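Local coordinates for IroE protein (Escherichia coli, PDB 2GZS) that hydrolyses the trilactone siderophore enterobactin and its C-glucosylated forms, usually cutting the ring just once to leave linear trimers, at residues P84-L87 against N88-A91. Numbering follows the deposited sequence.
Sequences PFDL and NSRA. With DFP (diisopropyl phosphonate), chain B.
D86 O accepts R90 N at 2.9 Å and L87 O accepts A91 N at 3.2 Å, the first backbone bonds of helix 87-93. D86 is the N-cap of this helix. Its CG lies anti to the backbone N (chi1 176°), which carries the carboxylate across to S89. D86 OD1 accepts S89 N at 3.0 Å in a nearly straight bond. D86 OD2 accepts a hydrogen bond from S89 OG at 2.6 Å. Both donors reach their oxygens from above the carboxylate plane. With an alanine in place of D86, S89 N would probably lose its capping partner and S89 OG would be free to turn. The loop after strand 73-79 of the alpha/beta-hydrolase sheet leads into this capped first helical turn, which carries R90 to the ligand pocket beside S149. The R90 chain runs past D86 O, with R90 CG 3.3 Å from it, and bends at chi3 (-78°). At its end R90 NH1 donates to O3P of diisopropyl phosphonate at 2.8 Å, near the guanidinium plane. NH2 adds a weak bond to the same oxygen, and Y150 N also bonds to the ligand. NH1 further donates to a water that in turn donates to L87 O. NE forms a salt bridge with D50. F85 CD1 lies 3.9 Å from R90 NE, with the ring and guanidinium planes nearly perpendicular (84°). F85 also packs on A53 of helix 51-57.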
ATOM      1  N   PRO A  84      -5.810   3.589 -15.893  1.00 14.01           N
ATOM      2  CA  PRO A  84      -4.985   3.025 -14.830  1.00 13.98           C
ATOM      3  C   PRO A  84      -5.189   3.683 -13.466  1.00 10.77           C
ATOM      4  O   PRO A  84      -4.944   3.029 -12.433  1.00 12.85           O
ATOM      5  CB  PRO A  84      -3.547   3.257 -15.303  1.00 13.01           C
ATOM      6  CG  PRO A  84      -3.593   4.023 -16.566  1.00 14.15           C
ATOM      7  CD  PRO A  84      -5.016   4.233 -16.976  1.00 14.55           C
ATOM      8  N   PHE A  85      -5.640   4.933 -13.456  1.00 11.38           N
ATOM      9  CA  PHE A  85      -5.951   5.620 -12.196  1.00 10.50           C
ATOM     10  C   PHE A  85      -7.314   6.266 -12.251  1.00 12.47           C
ATOM     11  O   PHE A  85      -7.830   6.685 -13.288  1.00 13.68           O
ATOM     12  CB  PHE A  85      -4.899   6.722 -11.866  1.00 11.97           C
ATOM     13  CG  PHE A  85      -3.508   6.159 -11.736  1.00 12.26           C
ATOM     14  CD1 PHE A  85      -2.966   5.786 -10.505  1.00 12.03           C
ATOM     15  CD2 PHE A  85      -2.716   5.997 -12.873  1.00 14.64           C
ATOM     16  CE1 PHE A  85      -1.694   5.251 -10.443  1.00 13.24           C
ATOM     17  CE2 PHE A  85      -1.444   5.443 -12.784  1.00 14.74           C
ATOM     18  CZ  PHE A  85      -0.886   5.081 -11.576  1.00 12.55           C
ATOM     19  N   ASP A  86      -7.899   6.390 -11.013  1.00 13.49           N
ATOM     20  CA  ASP A  86      -9.079   7.285 -10.917  1.00 11.64           C
ATOM     21  C   ASP A  86      -8.570   8.466 -10.107  1.00 11.58           C
ATOM     22  O   ASP A  86      -8.500   8.485  -8.884  1.00 12.54           O
ATOM     23  CB  ASP A  86     -10.286   6.604 -10.279  1.00 12.94           C
ATOM     24  CG  ASP A  86     -11.461   7.545 -10.090  1.00 17.98           C
ATOM     25  OD1 ASP A  86     -11.338   8.798 -10.166  1.00 15.10           O
ATOM     26  OD2 ASP A  86     -12.562   7.023  -9.814  1.00 22.86           O
ATOM     27  N   LEU A  87      -8.171   9.499 -10.860  1.00 12.34           N
ATOM     28  CA  LEU A  87      -7.409  10.570 -10.236  1.00 13.07           C
ATOM     29  C   LEU A  87      -8.259  11.360  -9.230  1.00 13.50           C
ATOM     30  O   LEU A  87      -7.701  11.746  -8.167  1.00 13.50           O
ATOM     31  CB  LEU A  87      -6.829  11.570 -11.284  1.00 16.88           C
ATOM     32  CG  LEU A  87      -5.805  10.918 -12.262  1.00 13.67           C
ATOM     33  CD1 LEU A  87      -5.462  12.005 -13.308  1.00 20.82           C
ATOM     34  CD2 LEU A  87      -4.576  10.394 -11.612  1.00 17.39           C
ATOM     35  N   ASN A  88      -9.526  11.556  -9.580  1.00 13.00           N
ATOM     36  CA  ASN A  88     -10.370  12.260  -8.630  1.00 13.87           C
ATOM     37  C   ASN A  88     -10.611  11.484  -7.340  1.00 11.98           C
ATOM     38  O   ASN A  88     -10.538  11.943  -6.211  1.00 14.12           O
ATOM     39  CB  ASN A  88     -11.741  12.525  -9.232  1.00 18.12           C
ATOM     40  CG  ASN A  88     -11.750  13.444 -10.428  1.00 34.41           C
ATOM     41  OD1 ASN A  88     -10.775  14.162 -10.600  1.00 30.32           O
ATOM     42  ND2 ASN A  88     -12.859  13.364 -11.155  1.00 33.80           N
ATOM     43  N   SER A  89     -10.964  10.195  -7.544  1.00 12.02           N
ATOM     44  CA  SER A  89     -11.331   9.389  -6.378  1.00 11.76           C
ATOM     45  C   SER A  89     -10.149   9.150  -5.461  1.00 12.88           C
ATOM     46  O   SER A  89     -10.230   9.186  -4.240  1.00 12.30           O
ATOM     47  CB  SER A  89     -11.921   8.031  -6.783  1.00 12.42           C
ATOM     48  OG  SER A  89     -13.136   8.198  -7.516  1.00 13.51           O
ATOM     49  N   ARG A  90      -8.942   8.891  -6.039  1.00  9.45           N
ATOM     50  CA  ARG A  90      -7.819   8.616  -5.178  1.00  9.67           C
ATOM     51  C   ARG A  90      -7.327   9.839  -4.379  1.00  8.83           C
ATOM     52  O   ARG A  90      -6.843   9.730  -3.273  1.00 10.72           O
ATOM     53  CB  ARG A  90      -6.690   7.991  -6.027  1.00 11.78           C
ATOM     54  CG  ARG A  90      -5.944   9.022  -6.865  1.00 10.41           C
ATOM     55  CD  ARG A  90      -5.058   8.299  -7.900  1.00  9.51           C
ATOM     56  NE  ARG A  90      -3.862   7.811  -7.247  1.00  9.47           N
ATOM     57  CZ  ARG A  90      -2.765   8.414  -6.855  1.00 10.90           C
ATOM     58  NH1 ARG A  90      -2.777   9.763  -7.128  1.00 11.16           N
ATOM     59  NH2 ARG A  90      -1.747   7.842  -6.270  1.00  9.76           N
ATOM     60  N   ALA A  91      -7.496  11.024  -5.032  1.00 10.06           N
ATOM     61  CA  ALA A  91      -7.112  12.241  -4.298  1.00 11.48           C
ATOM     62  C   ALA A  91      -7.973  12.432  -3.028  1.00 10.16           C
ATOM     63  O   ALA A  91      -7.402  12.966  -2.116  1.00 11.37           O
ATOM     64  CB  ALA A  91      -7.332  13.474  -5.166  1.00 11.45           C
TER
HETATM   65  C1  DFP B1189       2.747  11.535  -8.687  1.00 23.69           C
HETATM   66  C2  DFP B1189       2.310  12.653  -9.637  1.00 27.12           C
HETATM   67  C3  DFP B1189       3.340  10.342  -9.422  1.00 29.44           C
HETATM   68  C1' DFP B1189       0.459  13.758  -5.483  1.00 18.54           C
HETATM   69  C2' DFP B1189       1.305  13.787  -4.243  1.00 26.22           C
HETATM   70  C3' DFP B1189       0.435  15.208  -6.073  1.00 29.73           C
HETATM   71  P   DFP B1189       1.056  11.411  -6.590  1.00 13.37           P
HETATM   72  O1P DFP B1189       1.505  11.094  -8.052  1.00 17.13           O
HETATM   73  O2P DFP B1189       1.102  12.985  -6.468  1.00 14.24           O
HETATM   74  O3P DFP B1189      -0.311  10.839  -6.250  1.00 12.17           O
HETATM   75  O   HOH W   1      -4.797  11.759  -7.836  1.00 14.27           O